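Local structure of 5-oxopent-3-ene-1,2,5-tricarboxylate decarboxylase (Exiguobacterium antarcticum B7, 6IYM) at residues Val197-Arg200 with Arg206-Gly209; Asp160-Lys163 with Gln167-Arg170; Val245-Gly248 with Val253-Gln256. The protein belongs to the fumarylacetoacetate hydrolase family and binds a magnesium ion in a two-chain assembly built on mixed beta sheets. All coordinates share one frame; numbering follows the deposited sequence.

How the contacts relate
Following the chain from the N terminus, contact 2 comes first: it closes the short turn out of helix 159-164, joining that helix to the loop leading toward strand 178-186, where the second subunit is met. Contact 1 is the next closure, the beta hairpin of strands 196-201 and 204-210. Contact 3 then shuts a loop lying between strands 236-238 and 260-265. The three follow in series; none nests in or crosses another. In space, contacts 1 and 3 touch, with Arg206 packing on Val253 and Gln207 less closely on Val245. Contact 2 stays apart, its nearest atoms about 6 Å from contact 3 and about 13 Å from contact 1.

Contact 1. Residues Val197-Arg200 with Arg206-Gly209; sequences VETR and RQSG
Val197 and Gly209 form a hydrogen-bonded antiparallel pair at one end of this two-stranded contact, and from there the segments run at 168° to each other, through the non-hydrogen-bonded pair Glu198 and Ser208 to Thr199 opposite Gln207. At that last pair the regular pattern breaks into a classic beta bulge: Arg206 and Gln207 both face Thr199. Thr199 O therefore takes two backbone N-H groups, Arg206 N at 2.7 Å, nearly head-on to the carbonyl, and Gln207 N at 3.2 Å, in the carbonyl plane on a lone pair.

Thr199 and Gln207 send their side chains side by side off the same face. With OG1 beside its own backbone N (chi1 -49°), Thr199 donates from OG1 to Gln207 OE1 over 2.8 Å, coming in tilted from the amide carbonyl plane. Gly125 N binds the same oxygen, while Gln207 NE2 bonds to Thr241 OG1 and Pro242 O, so both ends of the amide are held and its flip is settled. On the other face, Ser208 OG donates to Glu198 OE1 at 2.7 Å, meeting the anti lone pair of that carboxylate oxygen; this bond lies toward the outside of the protein. Arg206 touches Thr199 O with its CB, then bends at chi2 and leads off to a salt bridge with Glu204.

Strand 204-210 is an outermost strand of its five-stranded sheet within the chain. Strand 196-201 separates it from strand 260-265, on which Thr199 packs through Ile261 and Val263, while Thr199 and Gln207 touch Tyr123 of strand 121-131.

Contact 2. Residues Asp160-Lys163 with Gln167-Arg170; sequences DLQK and QFFR
Gln162 lays the amino end of its amide over the face of the Phe168 ring. NE2 sits 3.2 Å above the ring plane, over the centre, and its distances to the six ring carbons are nearly even, from 3.3 Å at Phe168 CD1 to 3.6 Å at Phe168 CE2. The amide does not lie flat on the ring: the two planes are 68° apart, so the group stands steeply on the aromatic face, nitrogen first. An extended chain beyond CG (chi2 -174°) carries it there from a first torsion of -99°, well off a staggered value, and on the way Gln162 CG passes 3.6 Å from Phe168 CD1. The other end of the amide is turned to Arg159, whose NH1 bonds to Gln162 OE1 and supports this assignment of nitrogen and oxygen.

Phe97 meets the Phe168 ring edge-to-face. The backbone N of Phe168 bonds to Gln167 OE1 of the second subunit, and Gln167 OE1 here receives Phe168 N of that subunit, a reciprocal pair across the dimer interface.

Between the backbones, a water lies between helix 159-164 and the loop, 2.9 Å from both Gln167 O and Leu161 O, the approach to Leu161 O being the weaker.

No direct hydrogen bond joins the two segments. The polar N-H end of Gln162 is instead directed at the electron-rich ring face, consistent with an amino-aromatic attraction, and the bond from Arg159 to Gln162 OE1 would probably draw charge from the amide and make its N-H somewhat more positive toward the ring.

Contact 3. Residues Val245-Gly248 with Val253-Gln256; sequences VGHG and VYLQ. Unlike the reference sequence in segment 253-256: Val253 (reference Thr).
Gly246 and Val253 carry the backbone part of this contact. Val253 N donates to Gly246 O at 2.9 Å. The chains pass so close here that Val253 O lies 3.0 Å from Gly246 CA, a spacing made possible by the glycine having no side chain. Within 245-248, Gly248 N bonds back to Val245 O at 2.8 Å and winds the chain into a short 3-10 turn.

The side-chain hydrogen bond is between His247 and Tyr254. His247 ND1 and Tyr254 OH are 2.6 Å apart, a bond that is short but clearly bent, and the model does not tell which of the two gives the proton. CG of His247 is anti to its backbone N (chi1 -164°), which brings the imidazole round to the phenol end. The two rings touch only at their margins, planes inclined at 44°, so the contact is a hydrogen bond and not a stack.

Van der Waals contact is lighter: Val253 CG1 rests 4.0 Å from Gly246 CA.

Asp122 bonds to His247 N, and more weakly to Gly246 N, which ties the 3-10 turn to strand 121-131. Together, one backbone and one side-chain bond close a loop lying between strands 236-238 and 260-265. It lies beside the magnesium site of this fumarylacetoacetate hydrolase-family fold: Val245 packs on the magnesium ligand Glu124.

Contact 1. Residues Val197-Arg200 with Arg206-Gly209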
loop_
_atom_site.group_PDB
_atom_site.type_symbol
_atom_site.label_atom_id
_atom_site.label_comp_id
_atom_site.label_asym_id
_atom_site.label_seq_id
_atom_site.Cartn_x
_atom_site.Cartn_y
_atom_site.Cartn_z
ATOM N N VAL A 197 19.673 -8.898 -15.025
ATOM C CA VAL A 197 19.326 -7.622 -14.349
ATOM C C VAL A 197 20.654 -6.916 -14.030
ATOM O O VAL A 197 21.441 -7.435 -13.225
ATOM C CB VAL A 197 18.466 -7.859 -13.087
ATOM C CG1 VAL A 197 18.102 -6.546 -12.402
ATOM C CG2 VAL A 197 17.194 -8.666 -13.395
ATOM N N GLU A 198 20.876 -5.732 -14.586
ATOM C CA GLU A 198 22.109 -4.951 -14.320
ATOM C C GLU A 198 21.742 -3.538 -13.871
ATOM O O GLU A 198 20.731 -2.937 -14.373
ATOM C CB GLU A 198 23.009 -4.833 -15.549
ATOM C CG GLU A 198 23.364 -6.140 -16.224
ATOM C CD GLU A 198 24.600 -6.035 -17.119
ATOM O OE1 GLU A 198 25.581 -6.801 -16.910
ATOM O OE2 GLU A 198 24.600 -5.161 -18.001
ATOM N N THR A 199 22.597 -3.000 -13.008
ATOM C CA THR A 199 22.581 -1.581 -12.606
ATOM C C THR A 199 23.946 -0.942 -12.842
ATOM O O THR A 199 24.960 -1.492 -12.375
ATOM C CB THR A 199 22.144 -1.467 -11.154
ATOM O OG1 THR A 199 20.968 -2.264 -11.107
ATOM C CG2 THR A 199 21.880 -0.039 -10.743
ATOM N N ARG A 200 23.946 0.192 -13.515
ATOM C CA ARG A 200 25.128 1.086 -13.621
ATOM C C ARG A 200 24.844 2.352 -12.818
ATOM O O ARG A 200 23.680 2.810 -12.823
ATOM C CB ARG A 200 25.451 1.390 -15.081
ATOM C CG ARG A 200 25.998 0.180 -15.815
ATOM C CD ARG A 200 26.288 0.403 -17.278
ATOM N NE ARG A 200 26.726 -0.877 -17.809
ATOM C CZ ARG A 200 27.971 -1.320 -17.832
ATOM N NH1 ARG A 200 28.958 -0.567 -17.380
ATOM N NH2 ARG A 200 28.226 -2.530 -18.304
ATOM N N ARG A 206 27.411 -2.035 -11.297
ATOM C CA ARG A 206 27.303 -2.255 -9.829
ATOM C C ARG A 206 26.603 -3.574 -9.568
ATOM O O ARG A 206 27.024 -4.241 -8.646
ATOM C CB ARG A 206 26.511 -1.158 -9.094
ATOM C CG ARG A 206 27.174 0.213 -9.102
ATOM C CD ARG A 206 28.480 0.237 -8.327
ATOM N NE ARG A 206 28.965 1.602 -8.151
ATOM C CZ ARG A 206 28.440 2.512 -7.320
ATOM N NH1 ARG A 206 27.406 2.220 -6.548
ATOM N NH2 ARG A 206 28.964 3.724 -7.257
ATOM N N GLN A 207 25.524 -3.864 -10.305
ATOM C CA GLN A 207 24.703 -5.082 -10.125
ATOM C C GLN A 207 24.648 -5.785 -11.470
ATOM O O GLN A 207 24.392 -5.083 -12.455
ATOM C CB GLN A 207 23.243 -4.775 -9.732
ATOM C CG GLN A 207 23.073 -4.123 -8.387
ATOM C CD GLN A 207 21.620 -4.005 -7.998
ATOM O OE1 GLN A 207 20.914 -3.124 -8.473
ATOM N NE2 GLN A 207 21.142 -4.953 -7.207
ATOM N N SER A 208 24.802 -7.105 -11.481
ATOM C CA SER A 208 24.759 -7.929 -12.709
ATOM C C SER A 208 24.452 -9.404 -12.365
ATOM O O SER A 208 25.405 -10.202 -12.211
ATOM C CB SER A 208 26.063 -7.783 -13.426
ATOM O OG SER A 208 25.947 -8.288 -14.743
ATOM N N GLY A 209 23.173 -9.776 -12.283
ATOM C CA GLY A 209 22.731 -11.098 -11.792
ATOM C C GLY A 209 21.612 -11.593 -12.665
ATOM O O GLY A 209 20.782 -10.745 -13.090
#

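Contact 2. Residues Asp160-Lys163 with Gln167-Arg170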
loop_
_atom_site.group_PDB
_atom_site.type_symbol
_atom_site.label_atom_id
_atom_site.label_comp_id
_atom_site.label_asym_id
_atom_site.label_seq_id
_atom_site.Cartn_x
_atom_site.Cartn_y
_atom_site.Cartn_z
ATOM N N ASP A 160 19.436 4.276 6.313
ATOM C CA ASP A 160 19.418 4.789 7.711
ATOM C C ASP A 160 17.951 4.855 8.195
ATOM O O ASP A 160 17.691 4.474 9.351
ATOM C CB ASP A 160 20.235 6.091 7.842
ATOM C CG ASP A 160 19.985 7.113 6.749
ATOM O OD1 ASP A 160 19.092 6.866 5.885
ATOM O OD2 ASP A 160 20.632 8.173 6.786
ATOM N N LEU A 161 17.008 5.229 7.332
ATOM C CA LEU A 161 15.562 5.287 7.676
ATOM C C LEU A 161 15.026 3.860 7.889
ATOM O O LEU A 161 14.096 3.665 8.739
ATOM C CB LEU A 161 14.813 6.031 6.566
ATOM C CG LEU A 161 14.867 7.551 6.635
ATOM C CD1 LEU A 161 16.277 8.046 6.831
ATOM C CD2 LEU A 161 14.263 8.165 5.390
ATOM N N GLN A 162 15.607 2.879 7.186
ATOM C CA GLN A 162 15.246 1.444 7.335
ATOM C C GLN A 162 15.419 1.014 8.795
ATOM O O GLN A 162 14.557 0.299 9.310
ATOM C CB GLN A 162 16.115 0.545 6.459
ATOM C CG GLN A 162 15.481 0.106 5.157
ATOM C CD GLN A 162 16.383 -0.888 4.454
ATOM O OE1 GLN A 162 17.529 -0.597 4.123
ATOM N NE2 GLN A 162 15.889 -2.098 4.260
ATOM N N LYS A 163 16.520 1.401 9.421
ATOM C CA LYS A 163 16.829 1.007 10.810
ATOM C C LYS A 163 16.085 1.947 11.767
ATOM O O LYS A 163 15.601 1.459 12.803
ATOM C CB LYS A 163 18.349 0.972 10.989
ATOM C CG LYS A 163 19.032 -0.165 10.229
ATOM C CD LYS A 163 20.475 -0.418 10.622
ATOM C CE LYS A 163 20.635 -0.774 12.086
ATOM N NZ LYS A 163 22.010 -1.231 12.396
ATOM N N GLN A 167 10.634 -1.024 10.385
ATOM C CA GLN A 167 9.953 -1.584 9.195
ATOM C C GLN A 167 10.413 -0.792 7.979
ATOM O O GLN A 167 10.676 0.389 8.146
ATOM C CB GLN A 167 8.445 -1.509 9.381
ATOM C CG GLN A 167 7.990 -2.309 10.577
ATOM C CD GLN A 167 7.843 -3.758 10.232
ATOM O OE1 GLN A 167 7.196 -4.111 9.238
ATOM N NE2 GLN A 167 8.426 -4.600 11.071
ATOM N N PHE A 168 10.529 -1.433 6.812
ATOM C CA PHE A 168 11.221 -0.841 5.634
ATOM C C PHE A 168 10.372 0.258 4.976
ATOM O O PHE A 168 10.963 1.098 4.280
ATOM C CB PHE A 168 11.643 -1.948 4.665
ATOM C CG PHE A 168 12.665 -2.908 5.217
ATOM C CD1 PHE A 168 13.390 -2.615 6.360
ATOM C CD2 PHE A 168 12.916 -4.096 4.564
ATOM C CE1 PHE A 168 14.319 -3.512 6.863
ATOM C CE2 PHE A 168 13.855 -4.988 5.054
ATOM C CZ PHE A 168 14.558 -4.692 6.202
ATOM N N PHE A 169 9.061 0.296 5.240
ATOM C CA PHE A 169 8.039 1.102 4.524
ATOM C C PHE A 169 8.500 2.540 4.283
ATOM O O PHE A 169 8.550 2.965 3.129
ATOM C CB PHE A 169 6.731 1.195 5.314
ATOM C CG PHE A 169 5.744 2.149 4.693
ATOM C CD1 PHE A 169 5.263 1.931 3.418
ATOM C CD2 PHE A 169 5.318 3.272 5.370
ATOM C CE1 PHE A 169 4.361 2.816 2.849
ATOM C CE2 PHE A 169 4.410 4.147 4.803
ATOM C CZ PHE A 169 3.942 3.925 3.545
ATOM N N ARG A 170 8.782 3.281 5.347
ATOM C CA ARG A 170 9.095 4.728 5.266
ATOM C C ARG A 170 10.372 4.932 4.436
ATOM O O ARG A 170 10.326 5.742 3.526
ATOM C CB ARG A 170 9.237 5.379 6.647
ATOM C CG ARG A 170 9.538 6.867 6.549
ATOM C CD ARG A 170 9.127 7.714 7.747
ATOM N NE ARG A 170 9.887 8.957 7.708
ATOM C CZ ARG A 170 9.635 9.968 6.899
ATOM N NH1 ARG A 170 8.622 9.935 6.048
ATOM N NH2 ARG A 170 10.412 11.029 6.935
HETATM O O HOH W 1 12.010 2.722 7.000
#

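Contact 3. Residues Val245-Gly248 with Val253-Gln256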
loop_
_atom_site.group_PDB
_atom_site.type_symbol
_atom_site.label_atom_id
_atom_site.label_comp_id
_atom_site.label_asym_id
_atom_site.label_seq_id
_atom_site.Cartn_x
_atom_site.Cartn_y
_atom_site.Cartn_z
ATOM N N VAL A 245 24.485 -3.861 -4.284
ATOM C CA VAL A 245 23.819 -2.717 -3.595
ATOM C C VAL A 245 24.879 -1.835 -2.912
ATOM O O VAL A 245 25.845 -2.372 -2.349
ATOM C CB VAL A 245 22.765 -3.334 -2.648
ATOM C CG1 VAL A 245 22.753 -2.758 -1.249
ATOM C CG2 VAL A 245 21.392 -3.310 -3.294
ATOM N N GLY A 246 24.738 -0.510 -2.992
ATOM C CA GLY A 246 25.746 0.429 -2.466
ATOM C C GLY A 246 26.099 0.113 -1.016
ATOM O O GLY A 246 27.282 0.221 -0.636
ATOM N N HIS A 247 25.095 -0.266 -0.228
ATOM C CA HIS A 247 25.216 -0.599 1.215
ATOM C C HIS A 247 26.116 -1.825 1.428
ATOM O O HIS A 247 26.688 -1.938 2.518
ATOM C CB HIS A 247 23.829 -0.857 1.797
ATOM C CG HIS A 247 23.769 -0.826 3.284
ATOM N ND1 HIS A 247 24.140 0.295 4.008
ATOM C CD2 HIS A 247 23.339 -1.744 4.174
ATOM C CE1 HIS A 247 23.963 0.052 5.287
ATOM N NE2 HIS A 247 23.474 -1.190 5.417
ATOM N N GLY A 248 26.221 -2.725 0.442
ATOM C CA GLY A 248 26.870 -4.039 0.620
ATOM C C GLY A 248 28.305 -4.011 0.133
ATOM O O GLY A 248 28.969 -5.064 0.185
ATOM N N VAL A 253 29.024 2.576 -0.457
ATOM C CA VAL A 253 28.910 3.810 -1.288
ATOM C C VAL A 253 27.417 4.130 -1.397
ATOM O O VAL A 253 26.606 3.195 -1.561
ATOM C CB VAL A 253 29.620 3.663 -2.654
ATOM C CG1 VAL A 253 29.054 2.529 -3.487
ATOM C CG2 VAL A 253 29.630 4.957 -3.450
ATOM N N TYR A 254 27.091 5.390 -1.169
ATOM C CA TYR A 254 25.719 5.938 -1.124
ATOM C C TYR A 254 25.609 6.975 -2.235
ATOM O O TYR A 254 26.650 7.594 -2.625
ATOM C CB TYR A 254 25.414 6.469 0.276
ATOM C CG TYR A 254 25.520 5.379 1.299
ATOM C CD1 TYR A 254 24.687 4.274 1.228
ATOM C CD2 TYR A 254 26.503 5.398 2.279
ATOM C CE1 TYR A 254 24.796 3.234 2.130
ATOM C CE2 TYR A 254 26.620 4.362 3.192
ATOM C CZ TYR A 254 25.775 3.271 3.109
ATOM O OH TYR A 254 25.886 2.235 3.992
ATOM N N LEU A 255 24.385 7.120 -2.728
ATOM C CA LEU A 255 24.016 7.963 -3.886
ATOM C C LEU A 255 24.056 9.424 -3.449
ATOM O O LEU A 255 23.664 9.727 -2.314
ATOM C CB LEU A 255 22.610 7.584 -4.370
ATOM C CG LEU A 255 22.518 6.237 -5.092
ATOM C CD1 LEU A 255 21.070 5.760 -5.252
ATOM C CD2 LEU A 255 23.212 6.321 -6.430
ATOM N N GLN A 256 24.517 10.287 -4.341
ATOM C CA GLN A 256 24.666 11.734 -4.074
ATOM C C GLN A 256 23.935 12.466 -5.190
ATOM O O GLN A 256 23.682 11.848 -6.258
ATOM C CB GLN A 256 26.151 12.123 -3.988
ATOM C CG GLN A 256 26.960 11.358 -2.944
ATOM C CD GLN A 256 26.385 11.417 -1.545
ATOM O OE1 GLN A 256 25.697 12.360 -1.150
ATOM N NE2 GLN A 256 26.661 10.382 -0.771
#